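Local coordinates for protein (2Z,6E)-hedycaryol synthase (Kitasatospora setae, PDB 4MC3) that catalyses the magnesium-dependent cyclisation of (2E,6E)-farnesyl diphosphate to (2Z,6E)-hedycaryol, joining C-1 to C-11 and adding water, at residues A[217-220]-A[221-224]; A[258-261]-A[262-266]; A[238-241]-A[242-245]; A[179-182]-A[183-186]; A[149-152]-A[153-156]. One frame throughout, in Å; residues are numbered along the deposited sequence.

Followed from the N terminus, the contacts come in series: interaction 5 on helix 136-160, interaction 4 where helix 181-188 begins, interaction 1 on helix 204-225, interaction 3 on helix 238-246 and interaction 2 on helix 250-282. Each lies within a few turns of continuous chain, so none closes a long loop, and none nests in or crosses another. The all-helical fold joins them laterally. Interaction 5 touches interaction 4 through Phe149 and Trp183. Interaction 4 meets interaction 1 through Ile217 on Met181 and Trp185, the first two lining the nerolidol pocket. Interaction 1 then carries the packing outward, through Leu219 to both interaction 2 and interaction 3.

Interaction 1 (A[217-220]-A[221-224]); sequences IALV and NDVF
Val220 and Phe224, one helical turn apart, lie side by side and point the same way. Val220 CG1 comes in at the ring's edge, in its plane, 3.8 Å from Phe224 CE1; it can do so because it stands anti to the backbone N (chi1 165°). The carbonyl of Val220 lies at the edge as well, with O 3.3 Å from Phe224 CD1, and the same oxygen takes the Phe224 N-H in a nearly straight bond (172°). A turn away, Asp222 N binds Ala218 O at 2.8 Å, while Asp222 OD1 stands only 3.1 Å from that same Ala218 O. Two acceptors would probably repel at this range; Arg175 NH2, bonded to both, probably offsets this, with a salt bridge to the carboxylate and a weak bond to the carbonyl. Tyr171 OH and the backbone N of Ala238 hold Asp222 OD2. Asn221, whose ND2 bonds His310, opens the NXXXSXXXE motif, probably ligates magnesium, and with Ile217 touches the bound nerolidol. Around this core of helix 204-225, Leu219 and Val220 pack on helix 250-282, Ile217 on helix 286-309, and Leu219 and Val223 on helix 238-246.

Interaction 2 (A[258-261]-A[262-266]); sequences AVLV and EAQLH
From Ala258 to His266 the chain is regular alpha helix, with i to i+4 bonds such as Glu262 N to Ala258 O (3.0 Å, 165°) and Leu265 N to Val261 O (3.0 Å). This is part of the long helix 250-282 in the all-helical class I terpene synthase fold. A water bridges across the first of these turns: it donates to Ala258 O at 2.9 Å and to Glu262 OE2 at 2.6 Å, tying the folded carboxylate to its own turn. Chi1 of Glu262 (-71°) lays CG beside the backbone N, 3.4 Å from Ala258 O, and the bend at chi2 brings the carboxylate to the water. On another flank Gln264 curls likewise, and its side chain runs alongside that of Leu260. Val261 faces inward, against His216 and Leu219 of helix 204-225, while Gln264 rests on Ala212 and Leu215 of that helix; Leu265 is covered by Pro12 and Phe13 of the N-terminal segment. The contact thus lies outside helix 204-225, which probably supplies magnesium ligands. Leu260 O takes two N-H groups of Gln264, the backbone one at 3.0 Å from N and a weak one from NE2, while Leu260 CD2 sits 3.7 Å from NE2.

Interaction 3 (A[238-241]-A[242-245]); sequences AVTI and IREA
The guanidinium of Arg243 meets the methyl of Thr240 obliquely, with NH2 4.0 Å from CG2, as the two side chains run alongside each other in the same direction. Arg243 NE donates to a water at 3.0 Å, and that water is hydrogen-bonded to Thr240 OG1 at 2.7 Å. The first torsion of Thr240 (-55°) turns OG1 to the water and swings CG2 over to the arginine and to Glu244. Glu244 packs along the same methyl, its CG 3.9 Å from Thr240 CG2, and its carboxylate forms a salt bridge with its neighbour, OE2 lying 3.4 Å from Arg243 NH1. Beneath these side chains the backbone is ordinary helix: Arg243 N reaches Val239 O at 2.9 Å and 171°. Toward the bundle the contacts of helix 238-246 are largely aliphatic, Ala238 and Ile241 resting on Leu168 and Tyr171 of helix 168-178, Val239 and Ile242 on Val257 of helix 250-282. Chemically, a methyl, a bridging water and an opposite charge together probably limit the swing of Arg243; the salt bridge, long and near the surface, is probably a modest part of that hold.

Interaction 4 (A[179-182]-A[183-186]); sequences VGMP and WLWD. With 28U ((3R,6E)-3,7,11-trimethyldodeca-1,6,10-trien-3-ol), chain B.
Trp185 N donates to Met181 O, 2.8 Å and almost straight at 173°. The bond belongs to the first turn of helix 181-188, which restarts after the helix break characteristic of class I terpene cyclases. Gly180 is the pivot: with a phi of 85° it ends helix 168-178 and stands as N-cap of the next, its O accepting from Leu184 N at 3.0 Å. That oxygen also lies over one face of the Trp183 indole, 3.3 Å above its plane. Trp183 CG sits between the backbone N and the carbonyl carbon (chi1 65°), folding the ring back over Gly180; Phe146 and Phe149 meet it edge-to-face. The other tryptophan carries Met181 on one face. Met181 CB makes a CH-pi contact 3.8 Å from the centroid of the six-membered ring of Trp185, and its sulfur adds an oblique Met-aromatic contact, SD to CZ2 3.5 Å. Asp186, bonded to His145, ties this helix to helix 136-160. The C-terminal end of helix 168-178 faces the bound nerolidol and might favour carbocations there. The methyl of Met181 meets both helix and ligand: CE is 3.7 Å from Leu184 CD1 and 4.0 Å from C4 of nerolidol.

Interaction 5 (A[149-152]-A[153-156]); sequences FLQT and YTTE
Tyr153 reaches back along the helix to Phe149, presenting its ring edge to the phenylalanine face in a T-shaped pair, centroids 5.9 Å apart and planes at 84°. The nearest carbons are Phe149 CZ and Tyr153 CE2, 4.2 Å apart. Both residues belong to helix 136-160, one wall of the terpene cyclase alpha-helical barrel, and the pair links two functional points. Phe149 touches the bound nerolidol and is important for stabilising the cation at C-11. Tyr153 OH bonds to Asp82 of the DDXXXE motif, which by similarity binds magnesium.

Thr152, beside it, shows how the helix is distorted. Its OG1, placed between the backbone N and the carbonyl carbon (chi1 68°), donates in the carbonyl plane to Phe149 O at 2.7 Å, and Thr152 N bonds that oxygen too, an i to i+3 link of 3-10 type. The tightening continues with a second such bond: Tyr153 N binds Leu150 O at 3.1 Å, with the donor 48° out of the carbonyl plane. Leu150 O also lies at the Tyr153 ring edge, 3.3 Å from CD2. Regular spacing returns with Glu156 N to Thr152 O and with Thr155 N to Gln151 O, the latter 2.9 Å long.

Gln151 crosses Thr154 on the flank facing helix 95-107, its OE1 bonded to Arg105, while Thr154 packs on Met98 and Ile101 of that helix. Between Gln151 and Thr154 sits a water, donating to Gln151 OE1 at 2.8 Å and accepting from Thr154 OG1 at 2.8 Å.

Interaction 1 (A[217-220]-A[221-224])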
loop_
_atom_site.group_PDB
_atom_site.type_symbol
_atom_site.label_atom_id
_atom_site.label_comp_id
_atom_site.label_asym_id
_atom_site.label_seq_id
_atom_site.Cartn_x
_atom_site.Cartn_y
_atom_site.Cartn_z
ATOM N N ILE A 217 -8.935 -1.281 -2.891
ATOM C CA ILE A 217 -8.460 0.028 -2.580
ATOM C C ILE A 217 -7.998 0.718 -3.830
ATOM O O ILE A 217 -8.278 1.910 -4.051
ATOM C CB ILE A 217 -7.353 -0.089 -1.492
ATOM C CG1 ILE A 217 -7.976 -0.571 -0.173
ATOM C CG2 ILE A 217 -6.604 1.186 -1.318
ATOM C CD1 ILE A 217 -6.980 -1.067 0.858
ATOM N N ALA A 218 -7.183 0.040 -4.634
ATOM C CA ALA A 218 -6.643 0.654 -5.848
ATOM C C ALA A 218 -7.680 0.981 -6.879
ATOM O O ALA A 218 -7.586 2.054 -7.527
ATOM C CB ALA A 218 -5.601 -0.225 -6.479
ATOM N N LEU A 219 -8.667 0.107 -7.047
ATOM C CA LEU A 219 -9.688 0.318 -8.058
ATOM C C LEU A 219 -10.621 1.469 -7.637
ATOM O O LEU A 219 -11.060 2.265 -8.485
ATOM C CB LEU A 219 -10.475 -0.956 -8.308
ATOM C CG LEU A 219 -9.706 -2.029 -9.059
ATOM C CD1 LEU A 219 -10.375 -3.364 -8.959
ATOM C CD2 LEU A 219 -9.488 -1.644 -10.513
ATOM N N VAL A 220 -10.915 1.552 -6.338
ATOM C CA VAL A 220 -11.690 2.701 -5.841
ATOM C C VAL A 220 -10.879 3.974 -6.110
ATOM O O VAL A 220 -11.433 4.969 -6.615
ATOM C CB VAL A 220 -12.056 2.521 -4.350
ATOM C CG1 VAL A 220 -12.523 3.840 -3.722
ATOM C CG2 VAL A 220 -13.067 1.411 -4.240
ATOM N N ASN A 221 -9.582 3.969 -5.785
ATOM C CA ASN A 221 -8.655 5.082 -6.104
ATOM C C ASN A 221 -8.734 5.444 -7.593
ATOM O O ASN A 221 -8.831 6.612 -7.920
ATOM C CB ASN A 221 -7.211 4.801 -5.646
ATOM C CG ASN A 221 -6.210 5.879 -6.053
ATOM O OD1 ASN A 221 -5.704 5.881 -7.179
ATOM N ND2 ASN A 221 -5.874 6.774 -5.121
ATOM N N ASP A 222 -8.751 4.454 -8.478
ATOM C CA ASP A 222 -8.770 4.697 -9.915
ATOM C C ASP A 222 -10.042 5.475 -10.291
ATOM O O ASP A 222 -9.997 6.398 -11.104
ATOM C CB ASP A 222 -8.705 3.392 -10.722
ATOM C CG ASP A 222 -7.343 2.765 -10.783
ATOM O OD1 ASP A 222 -6.379 3.231 -10.152
ATOM O OD2 ASP A 222 -7.228 1.733 -11.510
ATOM N N VAL A 223 -11.169 5.078 -9.727
ATOM C CA VAL A 223 -12.439 5.738 -10.037
ATOM C C VAL A 223 -12.429 7.204 -9.591
ATOM O O VAL A 223 -12.870 8.096 -10.345
ATOM C CB VAL A 223 -13.637 4.978 -9.444
ATOM C CG1 VAL A 223 -14.937 5.767 -9.581
ATOM C CG2 VAL A 223 -13.783 3.598 -10.092
ATOM N N PHE A 224 -11.951 7.442 -8.377
ATOM C CA PHE A 224 -11.781 8.825 -7.863
ATOM C C PHE A 224 -10.695 9.659 -8.557
ATOM O O PHE A 224 -10.709 10.875 -8.447
ATOM C CB PHE A 224 -11.590 8.850 -6.339
ATOM C CG PHE A 224 -12.862 8.583 -5.564
ATOM C CD1 PHE A 224 -13.133 7.347 -5.002
ATOM C CD2 PHE A 224 -13.801 9.602 -5.391
ATOM C CE1 PHE A 224 -14.312 7.113 -4.287
ATOM C CE2 PHE A 224 -14.982 9.376 -4.687
ATOM C CZ PHE A 224 -15.238 8.126 -4.140
#

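Interaction 2 (A[258-261]-A[262-266])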
loop_
_atom_site.group_PDB
_atom_site.type_symbol
_atom_site.label_atom_id
_atom_site.label_comp_id
_atom_site.label_asym_id
_atom_site.label_seq_id
_atom_site.Cartn_x
_atom_site.Cartn_y
_atom_site.Cartn_z
ATOM N N ALA A 258 -16.828 -0.754 -11.008
ATOM C CA ALA A 258 -17.642 -0.996 -9.796
ATOM C C ALA A 258 -17.949 -2.486 -9.624
ATOM O O ALA A 258 -17.944 -3.015 -8.508
ATOM C CB ALA A 258 -18.943 -0.187 -9.836
ATOM N N VAL A 259 -18.204 -3.194 -10.715
ATOM C CA VAL A 259 -18.459 -4.639 -10.624
ATOM C C VAL A 259 -17.182 -5.378 -10.160
ATOM O O VAL A 259 -17.198 -6.300 -9.322
ATOM C CB VAL A 259 -18.955 -5.184 -11.970
ATOM C CG1 VAL A 259 -18.943 -6.706 -11.994
ATOM C CG2 VAL A 259 -20.347 -4.628 -12.278
ATOM N N LEU A 260 -16.057 -4.957 -10.698
ATOM C CA LEU A 260 -14.752 -5.506 -10.273
ATOM C C LEU A 260 -14.470 -5.253 -8.811
ATOM O O LEU A 260 -13.928 -6.127 -8.125
ATOM C CB LEU A 260 -13.587 -4.945 -11.096
ATOM C CG LEU A 260 -12.727 -5.818 -11.985
ATOM C CD1 LEU A 260 -11.457 -5.048 -12.300
ATOM C CD2 LEU A 260 -12.379 -7.142 -11.350
ATOM N N VAL A 261 -14.736 -4.033 -8.363
ATOM C CA VAL A 261 -14.591 -3.688 -6.952
ATOM C C VAL A 261 -15.446 -4.591 -6.056
ATOM O O VAL A 261 -14.980 -5.087 -5.014
ATOM C CB VAL A 261 -14.925 -2.193 -6.694
ATOM C CG1 VAL A 261 -15.019 -1.848 -5.223
ATOM C CG2 VAL A 261 -13.911 -1.268 -7.344
ATOM N N GLU A 262 -16.729 -4.774 -6.425
ATOM C CA GLU A 262 -17.561 -5.637 -5.637
ATOM C C GLU A 262 -16.983 -7.038 -5.599
ATOM O O GLU A 262 -16.980 -7.697 -4.554
ATOM C CB GLU A 262 -19.023 -5.609 -6.146
ATOM C CG GLU A 262 -19.734 -4.289 -5.849
ATOM C CD GLU A 262 -19.572 -3.822 -4.383
ATOM O OE1 GLU A 262 -20.113 -4.535 -3.485
ATOM O OE2 GLU A 262 -18.919 -2.745 -4.147
ATOM N N ALA A 263 -16.471 -7.527 -6.724
ATOM C CA ALA A 263 -15.790 -8.796 -6.755
ATOM C C ALA A 263 -14.619 -8.879 -5.760
ATOM O O ALA A 263 -14.413 -9.919 -5.083
ATOM C CB ALA A 263 -15.323 -9.115 -8.172
ATOM N N GLN A 264 -13.832 -7.804 -5.688
ATOM C CA GLN A 264 -12.739 -7.804 -4.726
ATOM C C GLN A 264 -13.233 -7.891 -3.285
ATOM O O GLN A 264 -12.615 -8.607 -2.475
ATOM C CB GLN A 264 -11.768 -6.609 -4.885
ATOM C CG GLN A 264 -11.168 -6.403 -6.265
ATOM C CD GLN A 264 -10.623 -7.688 -6.808
ATOM O OE1 GLN A 264 -9.796 -8.365 -6.191
ATOM N NE2 GLN A 264 -11.119 -8.071 -7.973
ATOM N N LEU A 265 -14.283 -7.133 -2.981
ATOM C CA LEU A 265 -14.908 -7.190 -1.667
ATOM C C LEU A 265 -15.321 -8.599 -1.288
ATOM O O LEU A 265 -15.022 -9.060 -0.172
ATOM C CB LEU A 265 -16.091 -6.242 -1.530
ATOM C CG LEU A 265 -16.841 -6.390 -0.209
ATOM C CD1 LEU A 265 -15.973 -6.092 1.009
ATOM C CD2 LEU A 265 -18.069 -5.481 -0.300
ATOM N N HIS A 266 -16.031 -9.269 -2.187
ATOM C CA HIS A 266 -16.483 -10.615 -1.892
ATOM C C HIS A 266 -15.333 -11.608 -1.784
ATOM O O HIS A 266 -15.375 -12.510 -0.956
ATOM C CB HIS A 266 -17.570 -11.027 -2.865
ATOM C CG HIS A 266 -18.865 -10.309 -2.600
ATOM N ND1 HIS A 266 -19.716 -10.678 -1.581
ATOM C CD2 HIS A 266 -19.401 -9.194 -3.150
ATOM C CE1 HIS A 266 -20.746 -9.851 -1.548
ATOM N NE2 HIS A 266 -20.578 -8.939 -2.489
HETATM O O HOH W 1 -18.593 -1.356 -6.277
#

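Interaction 3 (A[238-241]-A[242-245])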
loop_
_atom_site.group_PDB
_atom_site.type_symbol
_atom_site.label_atom_id
_atom_site.label_comp_id
_atom_site.label_asym_id
_atom_site.label_seq_id
_atom_site.Cartn_x
_atom_site.Cartn_y
_atom_site.Cartn_z
ATOM N N ALA A 238 -7.790 1.647 -14.394
ATOM C CA ALA A 238 -8.663 0.580 -14.870
ATOM C C ALA A 238 -9.836 1.148 -15.673
ATOM O O ALA A 238 -10.317 0.515 -16.602
ATOM C CB ALA A 238 -9.181 -0.243 -13.700
ATOM N N VAL A 239 -10.344 2.305 -15.276
ATOM C CA VAL A 239 -11.460 2.914 -15.988
ATOM C C VAL A 239 -11.072 3.182 -17.435
ATOM O O VAL A 239 -11.754 2.782 -18.390
ATOM C CB VAL A 239 -11.934 4.192 -15.320
ATOM C CG1 VAL A 239 -13.055 4.811 -16.162
ATOM C CG2 VAL A 239 -12.427 3.929 -13.919
ATOM N N THR A 240 -9.960 3.853 -17.581
ATOM C CA THR A 240 -9.421 4.199 -18.900
ATOM C C THR A 240 -9.120 2.966 -19.733
ATOM O O THR A 240 -9.370 2.952 -20.919
ATOM C CB THR A 240 -8.152 5.067 -18.720
ATOM O OG1 THR A 240 -8.525 6.184 -17.915
ATOM C CG2 THR A 240 -7.595 5.533 -20.040
ATOM N N ILE A 241 -8.513 1.958 -19.115
ATOM C CA ILE A 241 -8.129 0.746 -19.804
ATOM C C ILE A 241 -9.358 0.060 -20.411
ATOM O O ILE A 241 -9.318 -0.396 -21.566
ATOM C CB ILE A 241 -7.340 -0.183 -18.881
ATOM C CG1 ILE A 241 -5.930 0.406 -18.643
ATOM C CG2 ILE A 241 -7.251 -1.577 -19.452
ATOM C CD1 ILE A 241 -5.175 -0.203 -17.465
ATOM N N ILE A 242 -10.419 -0.045 -19.635
ATOM C CA ILE A 242 -11.683 -0.656 -20.110
ATOM C C ILE A 242 -12.312 0.211 -21.208
ATOM O O ILE A 242 -12.668 -0.301 -22.281
ATOM C CB ILE A 242 -12.665 -0.921 -18.954
ATOM C CG1 ILE A 242 -12.067 -2.004 -18.015
ATOM C CG2 ILE A 242 -14.057 -1.312 -19.469
ATOM C CD1 ILE A 242 -12.805 -2.155 -16.704
ATOM N N ARG A 243 -12.442 1.517 -20.947
ATOM C CA ARG A 243 -13.012 2.441 -21.917
ATOM C C ARG A 243 -12.292 2.374 -23.266
ATOM O O ARG A 243 -12.949 2.297 -24.314
ATOM C CB ARG A 243 -12.969 3.881 -21.364
ATOM C CG ARG A 243 -13.783 4.906 -22.152
ATOM C CD ARG A 243 -13.602 6.292 -21.564
ATOM N NE ARG A 243 -12.196 6.707 -21.491
ATOM C CZ ARG A 243 -11.463 7.129 -22.523
ATOM N NH1 ARG A 243 -11.984 7.200 -23.746
ATOM N NH2 ARG A 243 -10.193 7.482 -22.328
ATOM N N GLU A 244 -10.971 2.395 -23.261
ATOM C CA GLU A 244 -10.199 2.454 -24.502
ATOM C C GLU A 244 -10.184 1.119 -25.244
ATOM O O GLU A 244 -10.090 1.076 -26.470
ATOM C CB GLU A 244 -8.756 2.917 -24.247
ATOM C CG GLU A 244 -8.616 4.318 -23.650
ATOM C CD GLU A 244 -8.493 5.431 -24.667
ATOM O OE1 GLU A 244 -7.427 6.088 -24.691
ATOM O OE2 GLU A 244 -9.460 5.661 -25.426
ATOM N N ALA A 245 -10.222 0.030 -24.499
ATOM C CA ALA A 245 -10.293 -1.310 -25.086
ATOM C C ALA A 245 -11.642 -1.580 -25.751
ATOM O O ALA A 245 -11.688 -2.204 -26.831
ATOM C CB ALA A 245 -10.040 -2.351 -24.012
HETATM O O HOH W 2 -10.369 7.629 -19.235
#

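Interaction 4 (A[179-182]-A[183-186])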
loop_
_atom_site.group_PDB
_atom_site.type_symbol
_atom_site.label_atom_id
_atom_site.label_comp_id
_atom_site.label_asym_id
_atom_site.label_seq_id
_atom_site.Cartn_x
_atom_site.Cartn_y
_atom_site.Cartn_z
ATOM N N VAL A 179 -0.166 0.496 -5.543
ATOM C CA VAL A 179 -0.986 1.124 -4.509
ATOM C C VAL A 179 -0.268 1.113 -3.157
ATOM O O VAL A 179 -0.706 1.782 -2.241
ATOM C CB VAL A 179 -2.391 0.438 -4.479
ATOM C CG1 VAL A 179 -2.349 -0.958 -3.894
ATOM C CG2 VAL A 179 -3.406 1.305 -3.772
ATOM N N GLY A 180 0.751 0.285 -3.020
ATOM C CA GLY A 180 1.582 0.278 -1.806
ATOM C C GLY A 180 1.110 -0.543 -0.648
ATOM O O GLY A 180 1.871 -0.818 0.301
ATOM N N MET A 181 -0.145 -0.970 -0.725
ATOM C CA MET A 181 -0.765 -1.768 0.326
ATOM C C MET A 181 0.140 -2.867 0.877
ATOM O O MET A 181 0.357 -2.945 2.086
ATOM C CB MET A 181 -2.077 -2.378 -0.175
ATOM C CG MET A 181 -3.303 -1.519 0.094
ATOM S SD MET A 181 -3.190 -0.612 1.648
ATOM C CE MET A 181 -3.135 1.076 1.052
ATOM N N PRO A 182 0.662 -3.722 -0.000
ATOM C CA PRO A 182 1.440 -4.890 0.469
ATOM C C PRO A 182 2.552 -4.512 1.483
ATOM O O PRO A 182 2.639 -5.139 2.553
ATOM C CB PRO A 182 1.961 -5.496 -0.809
ATOM C CG PRO A 182 0.839 -5.230 -1.767
ATOM C CD PRO A 182 0.494 -3.791 -1.469
ATOM N N TRP A 183 3.381 -3.529 1.177
ATOM C CA TRP A 183 4.412 -3.132 2.139
ATOM C C TRP A 183 3.877 -2.361 3.317
ATOM O O TRP A 183 4.368 -2.469 4.455
ATOM C CB TRP A 183 5.598 -2.410 1.486
ATOM C CG TRP A 183 5.345 -1.118 0.854
ATOM C CD1 TRP A 183 5.157 -0.904 -0.459
ATOM C CD2 TRP A 183 5.293 0.149 1.488
ATOM N NE1 TRP A 183 4.969 0.433 -0.695
ATOM C CE2 TRP A 183 5.026 1.104 0.501
ATOM C CE3 TRP A 183 5.411 0.579 2.840
ATOM C CZ2 TRP A 183 4.923 2.472 0.793
ATOM C CZ3 TRP A 183 5.300 1.960 3.098
ATOM C CH2 TRP A 183 5.044 2.861 2.097
ATOM N N LEU A 184 2.793 -1.589 3.100
ATOM C CA LEU A 184 2.144 -0.926 4.213
ATOM C C LEU A 184 1.672 -1.888 5.252
ATOM O O LEU A 184 1.844 -1.746 6.473
ATOM C CB LEU A 184 0.997 0.010 3.735
ATOM C CG LEU A 184 1.498 1.201 2.957
ATOM C CD1 LEU A 184 0.360 1.844 2.157
ATOM C CD2 LEU A 184 2.035 2.282 3.902
ATOM N N TRP A 185 0.977 -2.929 4.811
ATOM C CA TRP A 185 0.447 -3.984 5.692
ATOM C C TRP A 185 1.588 -4.778 6.332
ATOM O O TRP A 185 1.461 -5.137 7.505
ATOM C CB TRP A 185 -0.510 -4.916 5.014
ATOM C CG TRP A 185 -1.856 -4.208 4.696
ATOM C CD1 TRP A 185 -2.467 -3.242 5.417
ATOM C CD2 TRP A 185 -2.690 -4.430 3.533
ATOM N NE1 TRP A 185 -3.658 -2.872 4.808
ATOM C CE2 TRP A 185 -3.788 -3.562 3.625
ATOM C CE3 TRP A 185 -2.576 -5.252 2.422
ATOM C CZ2 TRP A 185 -4.812 -3.521 2.635
ATOM C CZ3 TRP A 185 -3.607 -5.247 1.453
ATOM C CH2 TRP A 185 -4.685 -4.375 1.575
ATOM N N ASP A 186 2.702 -5.009 5.621
ATOM C CA ASP A 186 3.850 -5.586 6.293
ATOM C C ASP A 186 4.208 -4.815 7.577
ATOM O O ASP A 186 4.580 -5.394 8.607
ATOM C CB ASP A 186 5.081 -5.629 5.377
ATOM C CG ASP A 186 4.952 -6.601 4.209
ATOM O OD1 ASP A 186 4.223 -7.594 4.286
ATOM O OD2 ASP A 186 5.630 -6.298 3.182
HETATM C C4 28U B . -4.643 4.192 -0.909
HETATM C C5 28U B . -3.083 5.906 0.109
HETATM C C6 28U B . -2.153 5.310 1.148
HETATM C C7 28U B . -0.741 5.775 1.358
HETATM C C8 28U B . 0.077 6.457 0.510
HETATM C C10 28U B . -0.332 7.065 -0.808
HETATM C C13 28U B . 1.697 5.696 -2.895
HETATM C C15 28U B . 0.689 5.770 -4.026
HETATM O O16 28U B . -3.783 5.931 -2.265
HETATM C C3 28U B . -3.384 5.053 -1.183
HETATM C C2 28U B . -2.254 4.117 -1.643
HETATM C C1 28U B . -1.050 4.631 -2.004
HETATM C C9 28U B . 1.567 6.157 0.488
HETATM C C11 28U B . 1.904 4.903 -0.385
HETATM C C12 28U B . 1.521 4.816 -1.872
HETATM C C14 28U B . 2.549 6.952 -2.835
#

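Interaction 5 (A[149-152]-A[153-156])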
loop_
_atom_site.group_PDB
_atom_site.type_symbol
_atom_site.label_atom_id
_atom_site.label_comp_id
_atom_site.label_asym_id
_atom_site.label_seq_id
_atom_site.Cartn_x
_atom_site.Cartn_y
_atom_site.Cartn_z
ATOM N N PHE A 149 6.835 -2.259 -5.517
ATOM C CA PHE A 149 6.238 -0.897 -5.560
ATOM C C PHE A 149 7.147 0.019 -6.375
ATOM O O PHE A 149 6.690 0.680 -7.292
ATOM C CB PHE A 149 6.025 -0.403 -4.118
ATOM C CG PHE A 149 5.771 1.038 -4.000
ATOM C CD1 PHE A 149 4.500 1.584 -4.221
ATOM C CD2 PHE A 149 6.792 1.873 -3.570
ATOM C CE1 PHE A 149 4.305 2.952 -4.109
ATOM C CE2 PHE A 149 6.605 3.191 -3.462
ATOM C CZ PHE A 149 5.395 3.758 -3.743
ATOM N N LEU A 150 8.446 0.060 -6.069
ATOM C CA LEU A 150 9.368 0.992 -6.744
ATOM C C LEU A 150 9.449 0.649 -8.259
ATOM O O LEU A 150 9.417 1.530 -9.097
ATOM C CB LEU A 150 10.747 0.902 -6.123
ATOM C CG LEU A 150 10.872 1.530 -4.724
ATOM C CD1 LEU A 150 12.282 1.289 -4.245
ATOM C CD2 LEU A 150 10.528 2.972 -4.710
ATOM N N GLN A 151 9.480 -0.628 -8.554
ATOM C CA GLN A 151 9.620 -1.103 -9.931
ATOM C C GLN A 151 8.453 -0.720 -10.791
ATOM O O GLN A 151 8.614 -0.540 -12.023
ATOM C CB GLN A 151 9.860 -2.585 -9.987
ATOM C CG GLN A 151 10.331 -3.099 -11.369
ATOM C CD GLN A 151 11.707 -2.566 -11.805
ATOM O OE1 GLN A 151 12.502 -1.989 -11.004
ATOM N NE2 GLN A 151 11.994 -2.708 -13.095
ATOM N N THR A 152 7.271 -0.522 -10.205
ATOM C CA THR A 152 6.102 -0.106 -11.003
ATOM C C THR A 152 6.303 1.207 -11.699
ATOM O O THR A 152 5.727 1.394 -12.805
ATOM C CB THR A 152 4.788 -0.108 -10.200
ATOM O OG1 THR A 152 4.777 0.906 -9.187
ATOM C CG2 THR A 152 4.532 -1.484 -9.694
ATOM N N TYR A 153 7.133 2.097 -11.157
ATOM C CA TYR A 153 7.491 3.343 -11.835
ATOM C C TYR A 153 8.192 3.063 -13.163
ATOM O O TYR A 153 7.828 3.687 -14.203
ATOM C CB TYR A 153 8.330 4.228 -10.950
ATOM C CG TYR A 153 7.594 4.862 -9.783
ATOM C CD1 TYR A 153 6.844 6.020 -9.961
ATOM C CD2 TYR A 153 7.709 4.343 -8.482
ATOM C CE1 TYR A 153 6.192 6.623 -8.893
ATOM C CE2 TYR A 153 7.017 4.921 -7.406
ATOM C CZ TYR A 153 6.275 6.066 -7.615
ATOM O OH TYR A 153 5.587 6.705 -6.578
ATOM N N THR A 154 9.102 2.092 -13.165
ATOM C CA THR A 154 9.815 1.721 -14.373
ATOM C C THR A 154 8.909 0.941 -15.330
ATOM O O THR A 154 8.896 1.229 -16.504
ATOM C CB THR A 154 11.001 0.836 -14.000
ATOM O OG1 THR A 154 11.906 1.603 -13.185
ATOM C CG2 THR A 154 11.649 0.284 -15.196
ATOM N N THR A 155 8.126 -0.027 -14.837
ATOM C CA THR A 155 7.177 -0.762 -15.697
ATOM C C THR A 155 6.232 0.139 -16.483
ATOM O O THR A 155 6.059 -0.013 -17.724
ATOM C CB THR A 155 6.373 -1.751 -14.876
ATOM O OG1 THR A 155 7.298 -2.658 -14.278
ATOM C CG2 THR A 155 5.385 -2.538 -15.785
ATOM N N GLU A 156 5.609 1.084 -15.791
ATOM C CA GLU A 156 4.637 1.913 -16.455
ATOM C C GLU A 156 5.295 2.809 -17.500
ATOM O O GLU A 156 4.730 3.000 -18.575
ATOM C CB GLU A 156 3.796 2.651 -15.399
ATOM C CG GLU A 156 3.011 1.600 -14.582
ATOM C CD GLU A 156 1.835 2.120 -13.780
ATOM O OE1 GLU A 156 1.878 3.335 -13.447
ATOM O OE2 GLU A 156 0.879 1.294 -13.479
HETATM O O HOH W 3 14.041 -0.007 -12.276
#